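Local coordinates for protein nucleoporin NUP82 (Chaetomium thermophilum, PDB 5CWW) that probably serves as a structural component of the nuclear pore complex and may dock transport factors, this chain being its N-terminal beta-propeller part, at residues B[193-197]-B[252-257]; B[275-281]-B[387-392]. All coordinates share one frame; numbering follows the deposited sequence.

Contact 1 (B[193-197]-B[252-257])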
loop_
_atom_site.group_PDB
_atom_site.type_symbol
_atom_site.label_atom_id
_atom_site.label_comp_id
_atom_site.label_asym_id
_atom_site.label_seq_id
_atom_site.Cartn_x
_atom_site.Cartn_y
_atom_site.Cartn_z
ATOM N N VAL B 193 -0.907 6.175 3.133
ATOM C CA VAL B 193 -0.118 6.152 1.912
ATOM C C VAL B 193 -0.852 6.938 0.835
ATOM O O VAL B 193 -2.056 6.758 0.632
ATOM C CB VAL B 193 0.144 4.708 1.421
ATOM C CG1 VAL B 193 1.119 4.707 0.253
ATOM C CG2 VAL B 193 0.680 3.844 2.553
ATOM N N THR B 194 -0.117 7.812 0.153
ATOM C CA THR B 194 -0.674 8.645 -0.904
ATOM C C THR B 194 -0.305 8.092 -2.274
ATOM O O THR B 194 0.589 7.252 -2.385
ATOM C CB THR B 194 -0.173 10.098 -0.789
ATOM O OG1 THR B 194 1.258 10.108 -0.773
ATOM C CG2 THR B 194 -0.688 10.742 0.488
ATOM N N GLU B 195 -1.004 8.557 -3.307
ATOM C CA GLU B 195 -0.704 8.174 -4.685
ATOM C C GLU B 195 0.756 8.406 -5.054
ATOM O O GLU B 195 1.352 7.600 -5.764
ATOM C CB GLU B 195 -1.590 8.946 -5.666
ATOM C CG GLU B 195 -2.983 8.377 -5.837
ATOM C CD GLU B 195 -3.745 9.046 -6.965
ATOM O OE1 GLU B 195 -3.455 10.224 -7.265
ATOM O OE2 GLU B 195 -4.629 8.388 -7.557
ATOM N N ASP B 196 1.335 9.499 -4.563
ATOM C CA ASP B 196 2.720 9.827 -4.892
ATOM C C ASP B 196 3.686 9.117 -3.943
ATOM O O ASP B 196 4.814 9.561 -3.736
ATOM C CB ASP B 196 2.939 11.346 -4.870
ATOM C CG ASP B 196 2.729 11.961 -3.498
ATOM O OD1 ASP B 196 2.044 11.348 -2.654
ATOM O OD2 ASP B 196 3.245 13.075 -3.271
ATOM N N ALA B 197 3.223 8.006 -3.374
ATOM C CA ALA B 197 4.082 7.059 -2.667
ATOM C C ALA B 197 4.808 7.668 -1.472
ATOM O O ALA B 197 5.991 7.403 -1.259
ATOM C CB ALA B 197 5.094 6.454 -3.640
ATOM N N MET B 252 5.388 4.878 -10.037
ATOM C CA MET B 252 5.264 4.693 -8.594
ATOM C C MET B 252 3.983 5.341 -8.074
ATOM O O MET B 252 3.927 5.807 -6.936
ATOM C CB MET B 252 6.487 5.259 -7.868
ATOM C CG MET B 252 7.765 4.468 -8.129
ATOM S SD MET B 252 9.146 4.927 -7.059
ATOM C CE MET B 252 8.614 4.206 -5.505
ATOM N N GLU B 253 2.959 5.380 -8.921
ATOM C CA GLU B 253 1.626 5.764 -8.475
ATOM C C GLU B 253 1.046 4.604 -7.674
ATOM O O GLU B 253 0.827 3.523 -8.216
ATOM C CB GLU B 253 0.723 6.111 -9.659
ATOM C CG GLU B 253 -0.657 6.612 -9.255
ATOM C CD GLU B 253 -1.585 6.789 -10.439
ATOM O OE1 GLU B 253 -2.009 7.933 -10.697
ATOM O OE2 GLU B 253 -1.897 5.782 -11.109
ATOM N N VAL B 254 0.792 4.827 -6.389
ATOM C CA VAL B 254 0.330 3.755 -5.512
ATOM C C VAL B 254 -1.144 3.452 -5.735
ATOM O O VAL B 254 -1.972 4.362 -5.792
ATOM C CB VAL B 254 0.548 4.107 -4.026
ATOM C CG1 VAL B 254 0.100 2.955 -3.125
ATOM C CG2 VAL B 254 2.011 4.442 -3.768
ATOM N N ALA B 255 -1.454 2.164 -5.865
ATOM C CA ALA B 255 -2.834 1.699 -5.967
ATOM C C ALA B 255 -3.367 1.331 -4.588
ATOM O O ALA B 255 -4.496 1.667 -4.243
ATOM C CB ALA B 255 -2.928 0.509 -6.904
ATOM N N ALA B 256 -2.551 0.635 -3.803
ATOM C CA ALA B 256 -2.942 0.244 -2.456
ATOM C C ALA B 256 -1.751 -0.273 -1.663
ATOM O O ALA B 256 -0.727 -0.654 -2.229
ATOM C CB ALA B 256 -4.036 -0.816 -2.502
ATOM N N ALA B 257 -1.904 -0.289 -0.344
ATOM C CA ALA B 257 -0.881 -0.802 0.551
ATOM C C ALA B 257 -1.543 -1.559 1.692
ATOM O O ALA B 257 -2.683 -1.270 2.061
ATOM C CB ALA B 257 -0.023 0.320 1.088
HETATM O O HOH W 1 -4.244 5.365 -7.122
#
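Val-254 sits against the turn formed by residues 194-197 and carries the packed half of this contact. Its CG1 lies anti to the backbone N (chi1 -178°), which sets CG2 beside that N and directs it at the turn. There Val-254 CG2 lies 3.4 Å from Thr-194 O and 3.5 Å from Ala-197 CA. Val-254 CG1 meets Val-193 CG1 at 3.9 Å, the two valine side chains crossing at about a right angle. The other methyl of Val-193, CG2, rests on Ala-257 CB. One backbone hydrogen bond joins the segments. Val-254 N gives to Glu-195 O over 2.9 Å, nearly straight at 165°. Glu-253 CA adds a CA-H...O contact to the same oxygen. The glutamate side is looser and partly exposed. Glu-195 and Glu-253 run side by side in the same direction, with Glu-195 OE2 4.1 Å from Glu-253 OE1. These like charges probably disfavour a closer approach. The other oxygen, Glu-253 OE2, is hydrogen-bonded to Thr-277 OG1. A water donates to both Glu-195 OE2 and Val-254 O, bridging the segments there. The turn is type I and links strands 189-194 and 198-203 of one four-stranded antiparallel sheet; strand 254-258 is an outermost strand of the next. Leu-221 of helix 221-225 packs on Ala-197 and Met-252, while Leu-274 and Met-276 of strand 272-276 lie against the valines.

Contact 2 (B[275-281]-B[387-392])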
loop_
_atom_site.group_PDB
_atom_site.type_symbol
_atom_site.label_atom_id
_atom_site.label_comp_id
_atom_site.label_asym_id
_atom_site.label_seq_id
_atom_site.Cartn_x
_atom_site.Cartn_y
_atom_site.Cartn_z
ATOM N N ALA B 275 1.318 -1.917 -3.776
ATOM C CA ALA B 275 1.043 -2.221 -5.171
ATOM C C ALA B 275 0.819 -0.933 -5.951
ATOM O O ALA B 275 -0.017 -0.107 -5.582
ATOM C CB ALA B 275 -0.166 -3.136 -5.290
ATOM N N MET B 276 1.581 -0.776 -7.028
ATOM C CA MET B 276 1.483 0.383 -7.903
ATOM C C MET B 276 0.518 0.097 -9.043
ATOM O O MET B 276 0.374 -1.050 -9.463
ATOM C CB MET B 276 2.860 0.742 -8.466
ATOM C CG MET B 276 3.956 0.850 -7.417
ATOM S SD MET B 276 3.696 2.217 -6.264
ATOM C CE MET B 276 5.125 2.030 -5.206
ATOM N N THR B 277 -0.136 1.137 -9.551
ATOM C CA THR B 277 -1.041 0.979 -10.683
ATOM C C THR B 277 -0.266 0.569 -11.934
ATOM O O THR B 277 -0.844 0.065 -12.892
ATOM C CB THR B 277 -1.829 2.272 -10.977
ATOM O OG1 THR B 277 -0.918 3.350 -11.220
ATOM C CG2 THR B 277 -2.734 2.628 -9.808
ATOM N N SER B 278 1.045 0.780 -11.919
ATOM C CA SER B 278 1.886 0.382 -13.040
ATOM C C SER B 278 2.027 -1.137 -13.117
ATOM O O SER B 278 2.423 -1.672 -14.150
ATOM C CB SER B 278 3.270 1.023 -12.922
ATOM O OG SER B 278 3.958 0.525 -11.788
ATOM N N GLY B 279 1.712 -1.819 -12.018
ATOM C CA GLY B 279 1.791 -3.270 -11.955
ATOM C C GLY B 279 2.886 -3.789 -11.041
ATOM O O GLY B 279 2.991 -4.993 -10.813
ATOM N N ASP B 280 3.699 -2.884 -10.508
ATOM C CA ASP B 280 4.824 -3.272 -9.665
ATOM C C ASP B 280 4.416 -3.436 -8.206
ATOM O O ASP B 280 3.447 -2.831 -7.741
ATOM C CB ASP B 280 5.952 -2.245 -9.776
ATOM C CG ASP B 280 6.565 -2.197 -11.162
ATOM O OD1 ASP B 280 6.488 -3.212 -11.885
ATOM O OD2 ASP B 280 7.127 -1.144 -11.530
ATOM N N VAL B 281 5.180 -4.259 -7.495
ATOM C CA VAL B 281 4.940 -4.540 -6.087
ATOM C C VAL B 281 6.212 -4.241 -5.309
ATOM O O VAL B 281 7.311 -4.554 -5.764
ATOM C CB VAL B 281 4.513 -6.014 -5.865
ATOM C CG1 VAL B 281 4.425 -6.346 -4.383
ATOM C CG2 VAL B 281 3.185 -6.295 -6.555
ATOM N N VAL B 387 -2.083 -6.198 -16.181
ATOM C CA VAL B 387 -0.843 -5.768 -15.546
ATOM C C VAL B 387 -1.155 -4.716 -14.486
ATOM O O VAL B 387 -0.604 -4.743 -13.387
ATOM C CB VAL B 387 0.157 -5.192 -16.578
ATOM C CG1 VAL B 387 1.393 -4.620 -15.888
ATOM C CG2 VAL B 387 0.563 -6.265 -17.574
ATOM N N GLU B 388 -2.048 -3.795 -14.837
ATOM C CA GLU B 388 -2.444 -2.701 -13.959
ATOM C C GLU B 388 -3.110 -3.209 -12.681
ATOM O O GLU B 388 -4.119 -3.914 -12.741
ATOM C CB GLU B 388 -3.391 -1.757 -14.705
ATOM C CG GLU B 388 -3.912 -0.589 -13.881
ATOM C CD GLU B 388 -4.761 0.363 -14.701
ATOM O OE1 GLU B 388 -5.742 -0.099 -15.324
ATOM O OE2 GLU B 388 -4.439 1.570 -14.730
ATOM N N LEU B 389 -2.546 -2.846 -11.531
ATOM C CA LEU B 389 -3.039 -3.330 -10.241
ATOM C C LEU B 389 -3.961 -2.319 -9.575
ATOM O O LEU B 389 -3.808 -1.107 -9.750
ATOM C CB LEU B 389 -1.875 -3.658 -9.303
ATOM C CG LEU B 389 -1.018 -4.873 -9.671
ATOM C CD1 LEU B 389 0.131 -5.012 -8.691
ATOM C CD2 LEU B 389 -1.850 -6.147 -9.691
ATOM N N LYS B 390 -4.918 -2.832 -8.806
ATOM C CA LYS B 390 -5.879 -1.986 -8.108
ATOM C C LYS B 390 -5.971 -2.314 -6.621
ATOM O O LYS B 390 -6.439 -1.496 -5.832
ATOM C CB LYS B 390 -7.256 -2.114 -8.764
ATOM C CG LYS B 390 -7.351 -1.411 -10.114
ATOM C CD LYS B 390 -7.320 0.111 -9.959
ATOM C CE LYS B 390 -6.955 0.821 -11.253
ATOM N NZ LYS B 390 -7.952 0.573 -12.327
ATOM N N ASP B 391 -5.525 -3.504 -6.234
ATOM C CA ASP B 391 -5.489 -3.850 -4.819
ATOM C C ASP B 391 -4.434 -4.904 -4.524
ATOM O O ASP B 391 -3.975 -5.615 -5.417
ATOM C CB ASP B 391 -6.854 -4.354 -4.349
ATOM C CG ASP B 391 -7.101 -4.086 -2.871
ATOM O OD1 ASP B 391 -6.144 -3.725 -2.154
ATOM O OD2 ASP B 391 -8.254 -4.250 -2.421
ATOM N N ILE B 392 -4.052 -4.985 -3.256
ATOM C CA ILE B 392 -3.095 -5.977 -2.794
ATOM C C ILE B 392 -3.559 -6.509 -1.445
ATOM O O ILE B 392 -4.057 -5.755 -0.609
ATOM C CB ILE B 392 -1.669 -5.394 -2.684
ATOM C CG1 ILE B 392 -0.684 -6.475 -2.228
ATOM C CG2 ILE B 392 -1.648 -4.185 -1.742
ATOM C CD1 ILE B 392 0.772 -6.079 -2.352
HETATM O O HOH W 2 1.108 -6.633 -12.168
#
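Ala-275 places its CB between two side chains of the other segment, 3.8 Å from Ile-392 CB and close to Leu-389 CD1. Next along the chain, Met-276 contributes its carbonyl, and Met-276 O lies 3.4 Å from Leu-389 CB. Thr-277 meets residues 388-389 mainly through its backbone. Its CA-H points almost straight at Leu-389 O (165° at the hydrogen), and Thr-277 O lies 3.3 Å from Glu-388 CG. The Thr-277 hydroxyl instead pairs with Glu-253. Residues 276-279 form a type I turn between strands 272-276 and 281-284. The contact thus sets a hairpin of one antiparallel sheet against an outermost strand, 389-395, of the following sheet, a blade-to-blade junction consistent with a beta-propeller. At Ser-278, the carbonyl O touches Val-387 CG1 at 3.6 Å. Gly-279 follows, and Gly-279 CA comes within 3.2 Å of Val-387 O. No direct hydrogen bond joins the segments, but a water donates to both Gly-279 O and Val-387 O. Val-281 lies on the apolar side. With CG1 anti to its N (chi1 173°), Val-281 CG2 turns to Leu-389 CD1 at 3.9 Å, the two side chains crossing at about a right angle. Leu-430 of strand 427-432 packs on Val-281, Leu-389 and Ile-392.

In the fold
Contacts 1 and 2 follow one another along the chain, and their centres lie 9 Å apart. They share one sheet, in which strands 254-258 and 272-276 are neighbours. Contact 1 joins this sheet to the one before it, and contact 2 joins it to the one after. Between them, Ala-255 N lies 2.7 Å from Ala-275 O, probably hydrogen-bonded. Ala-255 and Ala-256 both face Ala-275 in a classic beta bulge. Glu-253 OE2 and Thr-277 OG1, 2.6 Å apart, tie the polar ends together, and Ala-255 CB also packs at 3.4 Å on Leu-389 O. Both contacts are buried, on the same side of the chain's centre.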